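Local coordinates for protein SsfX3 (Streptomyces sp. SF2575, PDB 3SKV) that probably transfers a salicylyl group in a tetracycline biosynthetic pathway, as an acyltransferase that joins a jelly-roll domain to a GDSL/SGNH fold, at residues Asp265-Leu270 / Arg312-Lys317; Ile189-Ser194 / Leu250-Ser255; Pro94-Arg99 / Asp146-Gly151; Leu89-Pro94 / Gly151-Glu156; Leu120-Val125 / Ser203-Trp208. The protein carries 1 engineered substitution. All coordinates share one frame; numbering follows the deposited sequence.

Contact 1. Residues Asp265-Leu270 / Arg312-Lys317; sequences DFPANL and REQVVK
Phe-266 presents the edge of its ring to Val-315, whose CG2 lies in the ring plane, 3.8 Å from CE2. The two helices that meet here, 266-278 and 308-324, belong to the SGNH alpha/beta fold; their short segments cross at -44° with axes 9.8 Å apart. Gln-314 CB comes to the same ring edge, 3.7 Å from Phe-266 CD2, and its amide plane is turned only 18° from the ring. One helical turn after Phe-266, Leu-270 sends CD2 across Val-315 at about a right angle, 4.1 Å from CG2. Having CG anti to the backbone N (chi1 -168°) swings the phenylalanine ring across to the other helix, where Tyr-311 adds an edge-to-face partner and Leu-232 packs nearby. Cutting Phe-266 back to an alanine is likely to open a gap beside Val-315 CG2 and leave Gln-314 CB without its aromatic neighbour. Farther out, Val-315 reaches Leu-288 and Tyr-332 on two strands of the parallel sheet, so helix 308-324 packs against that sheet, with helix 266-278 beside it. At the more exposed side Gln-314 bends at chi2, which brings its NE2 to 3.3 Å from Pro-267 CG.

Contact 2. Residues Ile189-Ser194 / Leu250-Ser255; sequences IHYGDS and LRVGTS
Arg-251 NE donates an almost straight bond to Asp-193 OD1 (2.7 Å, 173°), and the carboxylate oxygen sits at the edge of the guanidinium, met on its syn side but somewhat out of the carboxylate plane. The bend at chi3 (-28°) turns the arginine's end to the aspartate, and NH2 adds a weak second arm of the salt bridge to OD2. Asp-193 OD2 is held chiefly by His-190 NE2, 2.9 Å away, close to the C-O axis and in the imidazole plane. Ser-249 OG bonds the opposite nitrogen, ND1, so both sides of the imidazole are fixed, while Trp-208 meets the ring edge to face. These groups cluster where two neighbouring parallel strands of the SGNH fold, 187-192 and 247-252, run out into loops. Gly-192, Asp-193 and Ser-194 spell the GDS of the family signature, whose serine is the nucleophile in GDSL relatives. Arg-251 uses its backbone on both sides of Gly-192: its N bonds Tyr-191 O (2.9 Å), and its O receives Asp-193 N (3.1 Å). A side chain at Gly-192 would run into that same carbonyl oxygen, Arg-251 O. On the face of the sheet bearing Tyr-191, its CB rests 3.7 Å from Leu-250 CD2 and its CE2 4.0 Å from Val-252 CG1. Past the strand ends, Ser-194 CB comes within 3.4 Å of Ser-255 OG.

Contact 3. Residues Pro94-Arg99 / Asp146-Gly151; sequences PWLAVR and DGLPAG
Trp-95 and Asp-146 meet at the root of the indole: OD1 stands 3.6 Å from Trp-95 CB and approaches the ring obliquely. Ala-97 CB lies in the ring plane at an edge, His-144 meets the indole with its ring turned by about 25°, and NE1 is hydrogen-bonded to Glu-173 OE1. The site is in the jelly-roll domain, where the loop between strands 141-145 and 153-158 wraps the entrance to strand 96-103. With CG set between the backbone N and the carbonyl carbon (chi1 64°), the indole leans away from the loop and back over its own strand. Asp-146 OD1 also takes Gly-147 N at 2.8 Å, on its anti side, which steadies the turn that Gly-147 makes with a positive phi. That turn delivers Leu-148 N to Pro-94 O, a bond of 2.8 Å and 162° whose donor is tilted from the carbonyl plane. Leu-148 CD1 also makes a loose touch with Leu-96 CG, 4.4 Å away, and Leu-96 carries on inward to Leu-143, Val-155 and Leu-157. Beside the backbone bond, Leu-148 CB presses to 3.3 Å from Pro-94 O.

Contact 4. Residues Leu89-Pro94 / Gly151-Glu156; sequences LRTDSP and GDKLVE
Lys-153 folds its chain along the opposing backbone until NZ reaches Ser-93 O at 2.7 Å, coming from above the carbonyl plane. Its CG lies between the backbone N and the carbonyl carbon (chi1 69°), and further bends at chi2 and chi4 curl the amine in among carbonyls: Gly-151 O is 3.2 Å from NZ, Thr-91 O is a weak partner, and Pro-149 O from the preceding loop is another. The ammonium thus ties the end of jelly-roll strand 86-91 to the start of its antiparallel neighbour 153-158; the two are strongly twisted against each other, with 137° between the directions of their short segments. Leu-89 and Val-155 form a hydrogen-bonded pair, Val-155 N donating to Leu-89 O at 2.8 Å; their side chains lie alongside and point the same way, CD1 of the leucine 4.0 Å from CB of the valine. On that face Thr-91 CG2 meets Val-155 CG2 at 3.9 Å, while Thr-91 OG1 turns to Thr-177. Arg-90 occupies the other face. A bend at chi3 lays its guanidinium over the backbone of Lys-153 and Leu-154, with NH2 making a salt bridge to Asp-152 OD2, 2.8 Å away, from above the carboxylate plane; the two planes stand 77° apart.

Contact 5. Residues Leu120-Val125 / Ser203-Trp208; sequences LLDVLV and SPSRTW
Leu-120, Asp-122 and Leu-124, the alternate residues on one face of extended strand 120-125, look onto the loop 203-208, and CA of Asp-122 is 6.2 Å from CA of Pro-204. Asp-122 OD2 is gripped by three donors. Ser-203 OG comes in on its syn lone pair at 2.6 Å; Ser-205 OG, at 2.5 Å, and Ser-205 N, at 2.9 Å, come in on the anti side, both out of the carboxylate plane. A chi1 of 67° folds the Ser-205 hydroxyl back so that it joins its own N-H on one oxygen. Arg-206 grips Ser-203 OG side-on, NE at 2.8 Å and NH2 at 2.9 Å. The other carboxylate oxygen, OD1, is hydrogen-bonded to Thr-132 OG1 on the neighbouring strand. Around this polar core Leu-120 CB packs 3.9 Å from Pro-204 CD, and Leu-124 CD1 lies 3.6 Å from Ser-205 CB. With an alanine in place of Asp-122, both serine hydroxyls and Ser-205 N would probably lose their common acceptor, buried between jelly roll and SGNH domain. So many donors, with the arginine relayed through Ser-203, would probably hold the carboxylate in its charged form and tie the two domains together by a polar joint.

The contacts run from the jelly roll to the far helices of the SGNH fold, contacts 1 and 3 lying 49 Å apart, centre to centre. Contacts 3 and 4 share Pro-94 and Gly-151, and their centres are 8 Å apart. Contact 4 passes to contact 5 through the sheet, where Leu-124 N and Glu-156 O, 2.8 Å apart, make a probable hydrogen bond. Contact 5 bridges the domains: its Trp-208 puts CZ2 3.6 Å from Arg-251 NH2 of contact 2, which holds the GDS signature and so probably marks the active site. On strand 247-252, Val-252 CG2 lies 3.9 Å from Phe-266 CZ of contact 1.

Contact 1. Residues Asp265-Leu270 / Arg312-Lys317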
# COMPACT_ATOMS: atom_id res chain seq x y z
N ASP A 265 -8.02 13.98 -21.68
CA ASP A 265 -6.66 14.22 -21.19
C ASP A 265 -5.93 12.99 -20.77
O ASP A 265 -4.71 13.03 -20.63
CB ASP A 265 -6.65 15.28 -20.08
CG ASP A 265 -7.11 16.64 -20.57
OD1 ASP A 265 -7.08 16.87 -21.81
OD2 ASP A 265 -7.46 17.48 -19.72
N PHE A 266 -6.66 11.89 -20.55
CA PHE A 266 -6.13 10.63 -20.07
C PHE A 266 -4.82 10.13 -20.75
O PHE A 266 -3.83 9.94 -20.04
CB PHE A 266 -7.23 9.55 -20.02
CG PHE A 266 -6.81 8.32 -19.26
CD1 PHE A 266 -6.83 8.31 -17.86
CD2 PHE A 266 -6.38 7.19 -19.93
CE1 PHE A 266 -6.41 7.18 -17.15
CE2 PHE A 266 -6.00 6.05 -19.22
CZ PHE A 266 -6.02 6.04 -17.85
N PRO A 267 -4.78 9.94 -22.10
CA PRO A 267 -3.53 9.49 -22.72
C PRO A 267 -2.36 10.43 -22.48
O PRO A 267 -1.28 9.96 -22.17
CB PRO A 267 -3.88 9.35 -24.21
CG PRO A 267 -5.34 9.35 -24.28
CD PRO A 267 -5.83 10.14 -23.13
N ALA A 268 -2.58 11.76 -22.59
CA ALA A 268 -1.53 12.77 -22.35
C ALA A 268 -1.05 12.73 -20.90
O ALA A 268 0.16 12.80 -20.65
CB ALA A 268 -2.04 14.15 -22.69
N ASN A 269 -2.00 12.59 -19.94
CA ASN A 269 -1.65 12.52 -18.52
C ASN A 269 -0.85 11.29 -18.18
O ASN A 269 0.07 11.38 -17.37
CB ASN A 269 -2.90 12.65 -17.64
CG ASN A 269 -3.61 13.99 -17.68
OD1 ASN A 269 -4.80 14.08 -17.37
ND2 ASN A 269 -2.93 15.07 -18.04
N LEU A 270 -1.16 10.15 -18.83
CA LEU A 270 -0.46 8.87 -18.62
C LEU A 270 0.95 8.90 -19.23
O LEU A 270 1.92 8.52 -18.56
CB LEU A 270 -1.31 7.71 -19.17
CG LEU A 270 -0.81 6.28 -18.91
CD1 LEU A 270 -0.32 6.07 -17.45
CD2 LEU A 270 -1.86 5.26 -19.32
N ARG A 312 -9.43 1.39 -20.48
CA ARG A 312 -8.53 0.22 -20.61
C ARG A 312 -7.82 0.23 -21.94
O ARG A 312 -6.61 0.00 -21.97
CB ARG A 312 -9.27 -1.11 -20.43
CG ARG A 312 -9.83 -1.33 -19.04
CD ARG A 312 -9.83 -2.83 -18.70
NE ARG A 312 -10.50 -3.07 -17.42
CZ ARG A 312 -11.82 -3.18 -17.27
NH1 ARG A 312 -12.63 -3.17 -18.33
NH2 ARG A 312 -12.34 -3.33 -16.06
N GLU A 313 -8.56 0.55 -23.04
CA GLU A 313 -8.00 0.63 -24.38
C GLU A 313 -6.90 1.74 -24.52
O GLU A 313 -5.94 1.53 -25.26
CB GLU A 313 -9.11 0.77 -25.42
CG GLU A 313 -8.75 0.21 -26.79
CD GLU A 313 -9.63 0.66 -27.94
OE1 GLU A 313 -10.77 1.13 -27.68
OE2 GLU A 313 -9.20 0.54 -29.11
N GLN A 314 -7.01 2.87 -23.75
CA GLN A 314 -6.02 3.97 -23.73
C GLN A 314 -4.74 3.54 -23.03
O GLN A 314 -3.66 3.88 -23.51
CB GLN A 314 -6.58 5.26 -23.07
CG GLN A 314 -7.83 5.82 -23.74
CD GLN A 314 -7.58 6.49 -25.06
OE1 GLN A 314 -7.03 5.91 -26.01
NE2 GLN A 314 -8.05 7.72 -25.20
N VAL A 315 -4.86 2.75 -21.91
CA VAL A 315 -3.71 2.23 -21.17
C VAL A 315 -2.89 1.40 -22.16
O VAL A 315 -1.68 1.64 -22.30
CB VAL A 315 -4.05 1.50 -19.83
CG1 VAL A 315 -2.80 1.00 -19.15
CG2 VAL A 315 -4.83 2.40 -18.87
N VAL A 316 -3.58 0.54 -22.94
CA VAL A 316 -2.99 -0.30 -23.97
C VAL A 316 -2.27 0.56 -25.02
O VAL A 316 -1.13 0.26 -25.37
CB VAL A 316 -4.03 -1.23 -24.69
CG1 VAL A 316 -3.33 -2.15 -25.68
CG2 VAL A 316 -4.87 -2.05 -23.71
N LYS A 317 -2.96 1.58 -25.57
CA LYS A 317 -2.41 2.44 -26.61
C LYS A 317 -1.15 3.18 -26.20
O LYS A 317 -0.21 3.22 -27.00
CB LYS A 317 -3.46 3.40 -27.20
CG LYS A 317 -4.43 2.70 -28.16
CD LYS A 317 -5.39 3.69 -28.84
CE LYS A 317 -6.46 2.99 -29.66
NZ LYS A 317 -5.95 2.49 -30.97

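Contact 2. Residues Ile189-Ser194 / Leu250-Ser255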
# COMPACT_ATOMS: atom_id res chain seq x y z
N ILE A 189 7.25 -0.11 -5.91
CA ILE A 189 6.29 0.98 -5.79
C ILE A 189 5.00 0.60 -6.51
O ILE A 189 5.04 0.28 -7.71
CB ILE A 189 6.81 2.35 -6.28
CG1 ILE A 189 8.16 2.73 -5.63
CG2 ILE A 189 5.73 3.45 -6.05
CD1 ILE A 189 8.68 4.14 -6.04
N HIS A 190 3.86 0.64 -5.78
CA HIS A 190 2.56 0.39 -6.40
C HIS A 190 1.69 1.65 -6.26
O HIS A 190 1.51 2.17 -5.15
CB HIS A 190 1.85 -0.88 -5.90
CG HIS A 190 0.51 -1.07 -6.56
ND1 HIS A 190 0.41 -1.57 -7.87
CD2 HIS A 190 -0.72 -0.73 -6.12
CE1 HIS A 190 -0.88 -1.51 -8.17
NE2 HIS A 190 -1.61 -1.02 -7.14
N TYR A 191 1.18 2.14 -7.40
CA TYR A 191 0.30 3.31 -7.44
C TYR A 191 -1.02 2.98 -8.12
O TYR A 191 -1.05 2.26 -9.10
CB TYR A 191 1.01 4.47 -8.18
CG TYR A 191 0.13 5.67 -8.44
CD1 TYR A 191 -0.06 6.64 -7.46
CD2 TYR A 191 -0.52 5.83 -9.66
CE1 TYR A 191 -0.92 7.73 -7.68
CE2 TYR A 191 -1.36 6.92 -9.89
CZ TYR A 191 -1.55 7.86 -8.90
OH TYR A 191 -2.33 8.96 -9.14
N GLY A 192 -2.10 3.56 -7.63
CA GLY A 192 -3.40 3.39 -8.27
C GLY A 192 -4.47 2.64 -7.51
O GLY A 192 -4.40 2.49 -6.28
N ASP A 193 -5.49 2.20 -8.26
CA ASP A 193 -6.70 1.49 -7.83
C ASP A 193 -7.77 2.43 -7.28
O ASP A 193 -7.47 3.51 -6.75
CB ASP A 193 -6.39 0.31 -6.87
CG ASP A 193 -5.64 -0.83 -7.54
OD1 ASP A 193 -6.23 -1.49 -8.44
OD2 ASP A 193 -4.47 -1.09 -7.14
N SER A 194 -9.03 2.02 -7.39
CA SER A 194 -10.16 2.83 -6.93
C SER A 194 -10.68 2.42 -5.55
O SER A 194 -11.60 3.07 -5.02
CB SER A 194 -11.27 2.86 -7.97
OG SER A 194 -11.49 1.55 -8.48
N LEU A 250 1.53 0.75 -11.91
CA LEU A 250 0.50 1.78 -11.93
C LEU A 250 -0.80 1.19 -12.44
O LEU A 250 -0.82 0.68 -13.56
CB LEU A 250 0.91 2.95 -12.88
CG LEU A 250 2.36 3.49 -12.83
CD1 LEU A 250 2.60 4.44 -13.96
CD2 LEU A 250 2.68 4.19 -11.50
N ARG A 251 -1.88 1.30 -11.68
CA ARG A 251 -3.19 0.84 -12.16
C ARG A 251 -4.15 1.99 -12.16
O ARG A 251 -4.45 2.55 -11.11
CB ARG A 251 -3.74 -0.36 -11.42
CG ARG A 251 -4.48 -1.25 -12.41
CD ARG A 251 -5.40 -2.29 -11.82
NE ARG A 251 -4.96 -2.69 -10.50
CZ ARG A 251 -4.06 -3.63 -10.25
NH1 ARG A 251 -3.52 -4.32 -11.25
NH2 ARG A 251 -3.69 -3.90 -9.01
N VAL A 252 -4.57 2.40 -13.34
CA VAL A 252 -5.44 3.58 -13.51
C VAL A 252 -6.55 3.35 -14.52
O VAL A 252 -6.53 2.34 -15.22
CB VAL A 252 -4.57 4.83 -13.86
CG1 VAL A 252 -3.71 5.24 -12.66
CG2 VAL A 252 -3.69 4.57 -15.10
N GLY A 253 -7.49 4.29 -14.61
CA GLY A 253 -8.62 4.25 -15.53
C GLY A 253 -9.95 4.54 -14.87
O GLY A 253 -10.49 5.64 -15.02
N THR A 254 -10.48 3.58 -14.11
CA THR A 254 -11.79 3.61 -13.43
C THR A 254 -12.03 4.78 -12.49
O THR A 254 -13.10 5.36 -12.56
CB THR A 254 -12.16 2.24 -12.85
OG1 THR A 254 -12.23 1.34 -13.96
CG2 THR A 254 -13.52 2.23 -12.12
N SER A 255 -11.06 5.13 -11.67
CA SER A 255 -11.13 6.29 -10.76
C SER A 255 -11.51 7.57 -11.54
O SER A 255 -12.31 8.37 -11.03
CB SER A 255 -9.79 6.48 -10.05
OG SER A 255 -9.33 5.24 -9.52

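Contact 3. Residues Pro94-Arg99 / Asp146-Gly151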
# COMPACT_ATOMS: atom_id res chain seq x y z
N PRO A 94 12.23 -11.50 24.25
CA PRO A 94 11.08 -12.41 24.09
C PRO A 94 9.73 -11.66 24.06
O PRO A 94 8.69 -12.26 23.83
CB PRO A 94 11.21 -13.33 25.30
CG PRO A 94 11.81 -12.47 26.35
CD PRO A 94 12.73 -11.51 25.64
N TRP A 95 9.76 -10.33 24.30
CA TRP A 95 8.55 -9.50 24.29
C TRP A 95 8.79 -8.10 23.75
O TRP A 95 9.93 -7.62 23.70
CB TRP A 95 7.88 -9.44 25.68
CG TRP A 95 8.70 -8.79 26.75
CD1 TRP A 95 9.59 -9.39 27.59
CD2 TRP A 95 8.72 -7.39 27.09
NE1 TRP A 95 10.15 -8.46 28.43
CE2 TRP A 95 9.65 -7.23 28.15
CE3 TRP A 95 8.06 -6.25 26.59
CZ2 TRP A 95 9.90 -5.98 28.74
CZ3 TRP A 95 8.31 -5.02 27.18
CH2 TRP A 95 9.22 -4.89 28.23
N LEU A 96 7.71 -7.42 23.35
CA LEU A 96 7.78 -6.04 22.92
C LEU A 96 6.56 -5.28 23.33
O LEU A 96 5.45 -5.83 23.40
CB LEU A 96 8.16 -5.82 21.43
CG LEU A 96 7.16 -6.06 20.29
CD1 LEU A 96 6.05 -4.98 20.23
CD2 LEU A 96 7.87 -5.98 18.99
N ALA A 97 6.75 -4.00 23.53
CA ALA A 97 5.65 -3.11 23.89
C ALA A 97 5.76 -1.85 23.07
O ALA A 97 6.87 -1.38 22.83
CB ALA A 97 5.67 -2.80 25.39
N VAL A 98 4.64 -1.34 22.58
CA VAL A 98 4.58 -0.12 21.78
C VAL A 98 3.52 0.81 22.36
O VAL A 98 2.39 0.39 22.57
CB VAL A 98 4.32 -0.36 20.27
CG1 VAL A 98 4.28 0.96 19.50
CG2 VAL A 98 5.37 -1.28 19.66
N ARG A 99 3.91 2.06 22.65
CA ARG A 99 3.02 3.12 23.10
C ARG A 99 2.56 3.84 21.81
O ARG A 99 3.38 4.36 21.05
CB ARG A 99 3.72 4.07 24.08
CG ARG A 99 2.73 5.03 24.69
CD ARG A 99 3.35 5.83 25.79
NE ARG A 99 2.54 7.00 26.07
CZ ARG A 99 3.03 8.15 26.51
NH1 ARG A 99 4.33 8.27 26.75
NH2 ARG A 99 2.22 9.18 26.72
N ASP A 146 3.79 -10.45 24.13
CA ASP A 146 4.67 -11.30 24.92
C ASP A 146 4.73 -12.62 24.21
O ASP A 146 3.96 -12.86 23.30
CB ASP A 146 4.11 -11.47 26.35
CG ASP A 146 5.14 -11.81 27.42
OD1 ASP A 146 6.24 -12.32 27.07
OD2 ASP A 146 4.83 -11.60 28.62
N GLY A 147 5.66 -13.45 24.62
CA GLY A 147 5.80 -14.78 24.07
C GLY A 147 6.24 -14.85 22.63
O GLY A 147 5.65 -15.59 21.85
N LEU A 148 7.26 -14.06 22.28
CA LEU A 148 7.89 -14.10 20.96
C LEU A 148 9.07 -15.06 21.11
O LEU A 148 9.53 -15.24 22.24
CB LEU A 148 8.42 -12.70 20.53
CG LEU A 148 7.39 -11.64 20.20
CD1 LEU A 148 8.06 -10.33 19.86
CD2 LEU A 148 6.52 -12.07 19.04
N PRO A 149 9.57 -15.68 20.02
CA PRO A 149 10.73 -16.58 20.15
C PRO A 149 11.93 -15.92 20.81
O PRO A 149 12.17 -14.73 20.64
CB PRO A 149 11.07 -16.95 18.71
CG PRO A 149 9.81 -16.72 17.95
CD PRO A 149 9.15 -15.57 18.61
N ALA A 150 12.70 -16.70 21.58
CA ALA A 150 13.92 -16.21 22.20
C ALA A 150 15.01 -16.22 21.13
O ALA A 150 14.89 -16.93 20.11
CB ALA A 150 14.30 -17.13 23.36
N GLY A 151 16.04 -15.42 21.33
CA GLY A 151 17.13 -15.38 20.37
C GLY A 151 16.96 -14.29 19.34
O GLY A 151 15.86 -13.74 19.19

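Contact 4. Residues Leu89-Pro94 / Gly151-Glu156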
# COMPACT_ATOMS: atom_id res chain seq x y z
N LEU A 89 13.00 -4.18 13.13
CA LEU A 89 14.06 -4.16 14.15
C LEU A 89 14.52 -5.58 14.40
O LEU A 89 13.72 -6.50 14.32
CB LEU A 89 13.66 -3.47 15.49
CG LEU A 89 12.43 -4.01 16.22
CD1 LEU A 89 12.84 -4.95 17.31
CD2 LEU A 89 11.64 -2.90 16.84
N ARG A 90 15.80 -5.74 14.69
CA ARG A 90 16.33 -7.04 15.07
C ARG A 90 16.52 -6.99 16.58
O ARG A 90 17.05 -6.00 17.11
CB ARG A 90 17.65 -7.35 14.35
CG ARG A 90 17.48 -7.51 12.83
CD ARG A 90 18.73 -8.16 12.22
NE ARG A 90 18.98 -9.47 12.83
CZ ARG A 90 18.40 -10.60 12.43
NH1 ARG A 90 17.59 -10.61 11.38
NH2 ARG A 90 18.66 -11.74 13.07
N THR A 91 16.02 -8.02 17.28
CA THR A 91 16.12 -8.12 18.74
C THR A 91 16.09 -9.56 19.23
O THR A 91 15.49 -10.43 18.58
CB THR A 91 15.02 -7.26 19.46
OG1 THR A 91 15.41 -7.09 20.82
CG2 THR A 91 13.60 -7.87 19.38
N ASP A 92 16.70 -9.79 20.40
CA ASP A 92 16.63 -11.09 21.03
C ASP A 92 15.52 -11.11 22.11
O ASP A 92 15.30 -12.14 22.74
CB ASP A 92 18.00 -11.51 21.58
CG ASP A 92 18.61 -10.69 22.71
OD1 ASP A 92 18.03 -9.64 23.07
OD2 ASP A 92 19.72 -11.06 23.17
N SER A 93 14.88 -9.97 22.36
CA SER A 93 13.85 -9.79 23.38
C SER A 93 12.65 -10.77 23.19
O SER A 93 12.13 -10.90 22.08
CB SER A 93 13.36 -8.34 23.36
OG SER A 93 12.37 -8.04 24.33
N PRO A 94 12.23 -11.50 24.25
CA PRO A 94 11.08 -12.41 24.09
C PRO A 94 9.73 -11.66 24.06
O PRO A 94 8.69 -12.26 23.83
CB PRO A 94 11.21 -13.33 25.30
CG PRO A 94 11.81 -12.47 26.35
CD PRO A 94 12.73 -11.51 25.64
N GLY A 151 16.04 -15.42 21.33
CA GLY A 151 17.13 -15.38 20.37
C GLY A 151 16.96 -14.29 19.34
O GLY A 151 15.86 -13.74 19.19
N ASP A 152 18.06 -13.97 18.64
CA ASP A 152 18.06 -12.95 17.60
C ASP A 152 17.08 -13.29 16.48
O ASP A 152 17.02 -14.44 16.04
CB ASP A 152 19.48 -12.68 17.05
CG ASP A 152 19.59 -11.37 16.25
OD1 ASP A 152 18.98 -10.34 16.68
OD2 ASP A 152 20.33 -11.36 15.23
N LYS A 153 16.30 -12.30 16.07
CA LYS A 153 15.27 -12.46 15.05
C LYS A 153 14.89 -11.12 14.46
O LYS A 153 15.02 -10.08 15.13
CB LYS A 153 14.01 -13.13 15.66
CG LYS A 153 13.26 -12.25 16.65
CD LYS A 153 12.64 -13.03 17.78
CE LYS A 153 12.28 -12.11 18.91
NZ LYS A 153 13.20 -12.30 20.07
N LEU A 154 14.36 -11.13 13.23
CA LEU A 154 13.84 -9.92 12.63
C LEU A 154 12.37 -9.75 13.03
O LEU A 154 11.56 -10.65 12.81
CB LEU A 154 14.03 -9.94 11.10
CG LEU A 154 13.31 -8.83 10.28
CD1 LEU A 154 13.76 -7.40 10.69
CD2 LEU A 154 13.46 -9.05 8.79
N VAL A 155 12.04 -8.61 13.61
CA VAL A 155 10.68 -8.28 14.02
C VAL A 155 10.09 -7.24 13.06
O VAL A 155 10.67 -6.17 12.90
CB VAL A 155 10.61 -7.79 15.48
CG1 VAL A 155 9.15 -7.56 15.89
CG2 VAL A 155 11.28 -8.79 16.41
N GLU A 156 8.95 -7.56 12.42
CA GLU A 156 8.27 -6.61 11.52
C GLU A 156 6.91 -6.34 12.11
O GLU A 156 6.13 -7.27 12.35
CB GLU A 156 8.10 -7.12 10.07
CG GLU A 156 9.33 -7.73 9.41
CD GLU A 156 9.05 -8.58 8.17
OE1 GLU A 156 8.06 -8.29 7.46
OE2 GLU A 156 9.84 -9.51 7.90
O HOH W 1 16.04 -14.26 23.86

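Contact 5. Residues Leu120-Val125 / Ser203-Trp208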
# COMPACT_ATOMS: atom_id res chain seq x y z
N LEU A 120 -6.31 -3.77 13.29
CA LEU A 120 -5.30 -4.80 13.52
C LEU A 120 -3.89 -4.34 13.18
O LEU A 120 -3.69 -3.50 12.30
CB LEU A 120 -5.63 -6.13 12.80
CG LEU A 120 -7.02 -6.77 13.07
CD1 LEU A 120 -7.31 -7.87 12.06
CD2 LEU A 120 -7.14 -7.31 14.52
N LEU A 121 -2.93 -4.90 13.90
CA LEU A 121 -1.50 -4.68 13.78
C LEU A 121 -0.95 -6.10 13.74
O LEU A 121 -1.31 -6.94 14.57
CB LEU A 121 -1.03 -3.91 15.05
CG LEU A 121 0.47 -3.55 15.36
CD1 LEU A 121 1.42 -4.71 15.30
CD2 LEU A 121 0.92 -2.28 14.74
N ASP A 122 -0.10 -6.38 12.75
CA ASP A 122 0.51 -7.69 12.63
C ASP A 122 1.93 -7.64 13.11
O ASP A 122 2.64 -6.66 12.84
CB ASP A 122 0.46 -8.22 11.19
CG ASP A 122 -0.88 -8.81 10.79
OD1 ASP A 122 -1.76 -8.96 11.68
OD2 ASP A 122 -1.06 -9.13 9.59
N VAL A 123 2.34 -8.70 13.81
CA VAL A 123 3.70 -8.89 14.30
C VAL A 123 4.24 -10.13 13.56
O VAL A 123 3.74 -11.25 13.73
CB VAL A 123 3.78 -9.03 15.85
CG1 VAL A 123 5.22 -9.13 16.32
CG2 VAL A 123 3.06 -7.88 16.57
N LEU A 124 5.22 -9.89 12.69
CA LEU A 124 5.89 -10.96 11.96
C LEU A 124 7.26 -11.18 12.57
O LEU A 124 7.93 -10.21 12.95
CB LEU A 124 6.01 -10.63 10.47
CG LEU A 124 4.87 -11.10 9.58
CD1 LEU A 124 3.59 -10.35 9.86
CD2 LEU A 124 5.24 -10.96 8.15
N VAL A 125 7.64 -12.45 12.71
CA VAL A 125 8.94 -12.83 13.26
C VAL A 125 9.61 -13.70 12.19
O VAL A 125 9.12 -14.78 11.89
CB VAL A 125 8.81 -13.55 14.63
CG1 VAL A 125 10.15 -14.12 15.09
CG2 VAL A 125 8.24 -12.60 15.68
N SER A 203 -5.70 -9.45 7.79
CA SER A 203 -4.91 -8.58 8.67
C SER A 203 -3.93 -7.76 7.81
O SER A 203 -3.80 -8.08 6.62
CB SER A 203 -4.18 -9.43 9.72
OG SER A 203 -3.30 -10.39 9.16
N PRO A 204 -3.20 -6.72 8.34
CA PRO A 204 -2.31 -5.91 7.45
C PRO A 204 -1.25 -6.61 6.61
O PRO A 204 -0.91 -6.11 5.53
CB PRO A 204 -1.70 -4.86 8.39
CG PRO A 204 -2.61 -4.81 9.56
CD PRO A 204 -3.23 -6.16 9.71
N SER A 205 -0.68 -7.73 7.11
CA SER A 205 0.35 -8.46 6.38
C SER A 205 -0.31 -9.42 5.38
O SER A 205 0.39 -10.11 4.63
CB SER A 205 1.29 -9.20 7.33
OG SER A 205 0.60 -10.24 8.01
N ARG A 206 -1.65 -9.40 5.32
CA ARG A 206 -2.37 -10.31 4.44
C ARG A 206 -3.21 -9.63 3.36
O ARG A 206 -4.14 -10.25 2.83
CB ARG A 206 -3.10 -11.40 5.24
CG ARG A 206 -2.12 -12.45 5.82
CD ARG A 206 -2.81 -13.51 6.64
NE ARG A 206 -3.17 -12.96 7.95
CZ ARG A 206 -3.97 -13.56 8.84
NH1 ARG A 206 -4.50 -14.75 8.57
NH2 ARG A 206 -4.25 -12.96 9.99
N THR A 207 -2.84 -8.38 2.97
CA THR A 207 -3.47 -7.70 1.83
C THR A 207 -2.82 -8.34 0.60
O THR A 207 -1.76 -8.96 0.72
CB THR A 207 -3.25 -6.17 1.84
OG1 THR A 207 -1.86 -5.88 1.73
CG2 THR A 207 -3.82 -5.49 3.08
N TRP A 208 -3.42 -8.17 -0.59
CA TRP A 208 -2.82 -8.76 -1.79
C TRP A 208 -1.40 -8.21 -1.98
O TRP A 208 -0.50 -8.98 -2.27
CB TRP A 208 -3.72 -8.57 -3.01
CG TRP A 208 -3.79 -7.17 -3.55
CD1 TRP A 208 -4.72 -6.22 -3.25
CD2 TRP A 208 -2.88 -6.57 -4.48
NE1 TRP A 208 -4.45 -5.06 -3.95
CE2 TRP A 208 -3.34 -5.26 -4.72
CE3 TRP A 208 -1.73 -7.02 -5.15
CZ2 TRP A 208 -2.69 -4.40 -5.62
CZ3 TRP A 208 -1.07 -6.16 -6.00
CH2 TRP A 208 -1.56 -4.88 -6.25